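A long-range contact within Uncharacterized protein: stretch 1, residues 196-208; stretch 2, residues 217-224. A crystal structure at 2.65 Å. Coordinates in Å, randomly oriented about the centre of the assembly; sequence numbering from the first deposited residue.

Stretch 1 (196-208) DFHKGCSSYNLFF
Stretch 2, residues 217-224: CKVVPRFV

The contact is an antiparallel pairing of two neighbouring β-strands, extended at one end by a loop whose aromatic and sulfur-bearing side chains pack against Pro221, within the partner strand, and Phe223. The strand of stretch 1 runs through Phe208 and that of stretch 2 begins before Cys217; their axes approach to 4.3 Å, with N-to-C directions 155° apart, and the two stretches together bury 756 Å².

The register sets Tyr204 opposite Pro221, Asn205 opposite Val220, Leu206 opposite Val219, Phe207 opposite Lys218 and Phe208 opposite Cys217, with CA-CA separations of 4.2, 5.1, 4.8, 5.0 and 4.6 Å. Two of these pairs close complete hydrogen-bonded rings. Asn205 N donates to Val220 O and Val220 N to Asn205 O, both at 2.9 Å; Phe207 N donates to Lys218 O at 2.8 Å, and Lys218 N to Phe207 O at 2.7 Å. The alternating pairs lack such bonds, which suits Pro221, whose ring nitrogen has no hydrogen to donate. Here CA-H...O contacts fill in, among them Tyr204 CA to Val220 O and Cys217 CA to Phe207 O, both 3.3 Å. Beyond Pro221, Arg222 N donates to Ser203 O at 2.9 Å and is nearly linear, at 168°.

Backbone angles are extended throughout the pairing, from -159/170 at Tyr204 to -65/144 at Pro221, so side chains alternate between the faces. One face carries Asn205, Phe207, Lys218, Val220 and Arg222. Arg222, with chi1 to chi3 all m, folds its guanidinium back across the strands so that NH1 donates to Asn205 OD1 at 2.6 Å, the oxygen lying at the guanidinium edge; Asn205 is m at chi1. Phe207 (m, chi2 -74°) brings CE2 to 3.8 Å from Val220 CG2, which sits at the ring edge. Lys218, t at chi1 and chi2, leads its end away from stretch 1.

On the other face are Tyr204, Leu206, Phe208, Cys217, Val219 and Pro221. Cys217 (t) places SG over one face of the Phe208 ring (m, chi2 84°), 4.0 Å from the centroid and 3.7 Å from Phe208 CZ. Leu206 (m, t) directs CD2 to 3.8 Å from Val219 CG1. Tyr204 is p at chi1, and its end leads away from stretch 2.

The preceding loop turns at Phe197 to Gly200, where Lys199 N donates to Asp196 O at 2.9 Å and Gly200 N to Phe197 O at 3.0 Å. His198 and Lys199 have positive phi, 58/29 and 60/34, and Gly200 adopts 111/122. Phe197 (t, chi2 80°) brings CE2 to 3.6 Å from Pro221 CB, while Phe223 CE1 lies at its ring edge, 3.9 Å from Phe197 CE2. Phe223 (p, chi2 -85°) also receives His198 CE1 over one ring face, 4.0 Å from Phe223 CE2. Cys201 (-110/-22, t) completes the cluster, its SG 3.7 Å from Phe223 CD1 and 3.9 Å from Pro221 CB.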

# COMPACT_ATOMS: atom_id res chain seq x y z
N ASP A 196 26.13 1.35 -9.14
CA ASP A 196 25.29 0.77 -10.19
C ASP A 196 23.80 1.04 -10.06
O ASP A 196 23.16 1.19 -11.10
CB ASP A 196 25.49 -0.74 -10.26
CG ASP A 196 26.84 -1.11 -10.86
OD1 ASP A 196 27.15 -0.61 -11.97
OD2 ASP A 196 27.56 -1.91 -10.25
N PHE A 197 23.22 1.07 -8.84
CA PHE A 197 21.79 1.35 -8.67
C PHE A 197 21.46 2.71 -9.29
O PHE A 197 22.07 3.71 -8.91
CB PHE A 197 21.41 1.32 -7.18
CG PHE A 197 19.93 1.42 -6.88
CD1 PHE A 197 19.10 0.32 -6.99
CD2 PHE A 197 19.38 2.62 -6.42
CE1 PHE A 197 17.73 0.41 -6.69
CE2 PHE A 197 18.02 2.71 -6.12
CZ PHE A 197 17.20 1.61 -6.24
N HIS A 198 20.57 2.71 -10.33
CA HIS A 198 20.13 3.91 -11.09
C HIS A 198 21.33 4.64 -11.74
O HIS A 198 21.29 5.86 -11.94
CB HIS A 198 19.34 4.89 -10.17
CG HIS A 198 17.93 4.48 -9.88
ND1 HIS A 198 16.88 5.36 -10.08
CD2 HIS A 198 17.44 3.30 -9.43
CE1 HIS A 198 15.78 4.70 -9.74
NE2 HIS A 198 16.07 3.45 -9.33
N LYS A 199 22.40 3.86 -12.07
CA LYS A 199 23.68 4.29 -12.66
C LYS A 199 24.40 5.31 -11.73
O LYS A 199 25.11 6.20 -12.21
CB LYS A 199 23.47 4.87 -14.08
N GLY A 200 24.24 5.14 -10.41
CA GLY A 200 24.82 6.02 -9.39
C GLY A 200 23.72 6.79 -8.69
O GLY A 200 22.96 7.50 -9.35
N CYS A 201 23.62 6.65 -7.36
CA CYS A 201 22.52 7.25 -6.62
C CYS A 201 22.97 8.44 -5.71
O CYS A 201 22.11 9.27 -5.37
CB CYS A 201 21.81 6.18 -5.80
SG CYS A 201 20.25 6.71 -5.08
N SER A 202 24.25 8.53 -5.32
CA SER A 202 24.89 9.62 -4.53
C SER A 202 24.32 9.78 -3.08
O SER A 202 25.07 10.28 -2.23
CB SER A 202 24.78 10.97 -5.23
OG SER A 202 23.50 11.57 -5.10
N SER A 203 23.04 9.44 -2.82
CA SER A 203 22.42 9.58 -1.49
C SER A 203 21.81 8.27 -0.98
O SER A 203 21.19 7.52 -1.74
CB SER A 203 21.32 10.64 -1.50
OG SER A 203 21.80 11.92 -1.83
N TYR A 204 21.95 8.05 0.34
CA TYR A 204 21.38 6.89 1.02
C TYR A 204 21.23 7.15 2.51
O TYR A 204 21.80 8.11 3.05
CB TYR A 204 22.23 5.61 0.80
CG TYR A 204 23.60 5.63 1.44
CD1 TYR A 204 23.80 5.16 2.73
CD2 TYR A 204 24.72 6.10 0.74
CE1 TYR A 204 25.05 5.18 3.33
CE2 TYR A 204 25.98 6.11 1.32
CZ TYR A 204 26.15 5.65 2.62
OH TYR A 204 27.39 5.66 3.22
N ASN A 205 20.54 6.24 3.17
CA ASN A 205 20.36 6.21 4.61
C ASN A 205 20.65 4.84 5.16
O ASN A 205 20.35 3.84 4.51
CB ASN A 205 18.94 6.60 5.01
CG ASN A 205 18.54 8.03 4.90
OD1 ASN A 205 17.58 8.35 4.22
ND2 ASN A 205 19.13 8.91 5.68
N LEU A 206 21.19 4.80 6.39
CA LEU A 206 21.33 3.57 7.16
C LEU A 206 20.42 3.68 8.32
O LEU A 206 20.39 4.73 8.95
CB LEU A 206 22.76 3.24 7.63
CG LEU A 206 23.91 3.13 6.64
CD1 LEU A 206 25.15 2.71 7.38
CD2 LEU A 206 23.61 2.14 5.52
N PHE A 207 19.65 2.63 8.61
CA PHE A 207 18.80 2.58 9.79
C PHE A 207 19.06 1.29 10.52
O PHE A 207 19.06 0.23 9.90
CB PHE A 207 17.30 2.71 9.47
CG PHE A 207 16.94 3.96 8.73
CD1 PHE A 207 16.92 5.20 9.37
CD2 PHE A 207 16.62 3.92 7.38
CE1 PHE A 207 16.61 6.36 8.68
CE2 PHE A 207 16.29 5.07 6.69
CZ PHE A 207 16.29 6.29 7.34
N PHE A 208 19.32 1.38 11.82
CA PHE A 208 19.59 0.20 12.62
C PHE A 208 18.42 -0.07 13.53
O PHE A 208 17.76 0.86 14.00
CB PHE A 208 20.88 0.35 13.42
CG PHE A 208 22.13 0.27 12.57
CD1 PHE A 208 22.62 1.40 11.90
CD2 PHE A 208 22.86 -0.92 12.48
CE1 PHE A 208 23.79 1.33 11.14
CE2 PHE A 208 24.03 -0.98 11.71
CZ PHE A 208 24.49 0.14 11.05
N CYS A 217 20.18 -3.84 9.74
CA CYS A 217 20.54 -2.59 9.12
C CYS A 217 19.77 -2.45 7.83
O CYS A 217 19.97 -3.24 6.90
CB CYS A 217 22.04 -2.43 8.90
SG CYS A 217 22.47 -0.86 8.09
N LYS A 218 18.89 -1.45 7.76
CA LYS A 218 18.15 -1.17 6.55
C LYS A 218 18.90 -0.07 5.79
O LYS A 218 19.12 1.01 6.33
CB LYS A 218 16.70 -0.79 6.85
CG LYS A 218 15.84 -0.60 5.61
CD LYS A 218 14.42 -0.17 5.95
CE LYS A 218 13.54 -1.28 6.45
NZ LYS A 218 13.11 -2.19 5.35
N VAL A 219 19.37 -0.41 4.57
CA VAL A 219 20.09 0.47 3.64
C VAL A 219 19.04 0.97 2.66
O VAL A 219 18.42 0.15 1.97
CB VAL A 219 21.31 -0.21 2.94
CG1 VAL A 219 22.19 0.83 2.27
CG2 VAL A 219 22.13 -1.05 3.92
N VAL A 220 18.80 2.29 2.62
CA VAL A 220 17.75 2.88 1.79
C VAL A 220 18.33 3.91 0.80
O VAL A 220 18.74 4.99 1.23
CB VAL A 220 16.65 3.55 2.68
CG1 VAL A 220 15.47 4.05 1.85
CG2 VAL A 220 16.16 2.62 3.79
N PRO A 221 18.34 3.64 -0.54
CA PRO A 221 18.76 4.68 -1.49
C PRO A 221 17.79 5.86 -1.46
O PRO A 221 16.58 5.69 -1.24
CB PRO A 221 18.72 3.96 -2.85
CG PRO A 221 18.60 2.51 -2.54
CD PRO A 221 17.87 2.43 -1.25
N ARG A 222 18.33 7.07 -1.63
CA ARG A 222 17.56 8.29 -1.61
C ARG A 222 17.86 9.05 -2.89
O ARG A 222 19.01 9.28 -3.24
CB ARG A 222 17.87 9.11 -0.34
CG ARG A 222 17.55 8.42 1.01
CD ARG A 222 16.06 8.22 1.32
NE ARG A 222 15.31 9.48 1.30
CZ ARG A 222 15.09 10.25 2.36
NH1 ARG A 222 15.53 9.89 3.56
NH2 ARG A 222 14.41 11.38 2.23
N PHE A 223 16.81 9.37 -3.62
CA PHE A 223 16.90 10.03 -4.94
C PHE A 223 15.63 10.80 -5.22
O PHE A 223 14.57 10.46 -4.68
CB PHE A 223 17.15 8.98 -6.06
CG PHE A 223 16.23 7.78 -6.02
CD1 PHE A 223 16.52 6.68 -5.22
CD2 PHE A 223 15.05 7.76 -6.77
CE1 PHE A 223 15.63 5.59 -5.13
CE2 PHE A 223 14.18 6.66 -6.70
CZ PHE A 223 14.47 5.59 -5.88
N VAL A 224 15.72 11.84 -6.05
CA VAL A 224 14.52 12.58 -6.44
C VAL A 224 13.82 11.70 -7.48
O VAL A 224 14.43 11.35 -8.50
CB VAL A 224 14.81 14.04 -6.92
CG1 VAL A 224 13.55 14.72 -7.42
CG2 VAL A 224 15.46 14.86 -5.81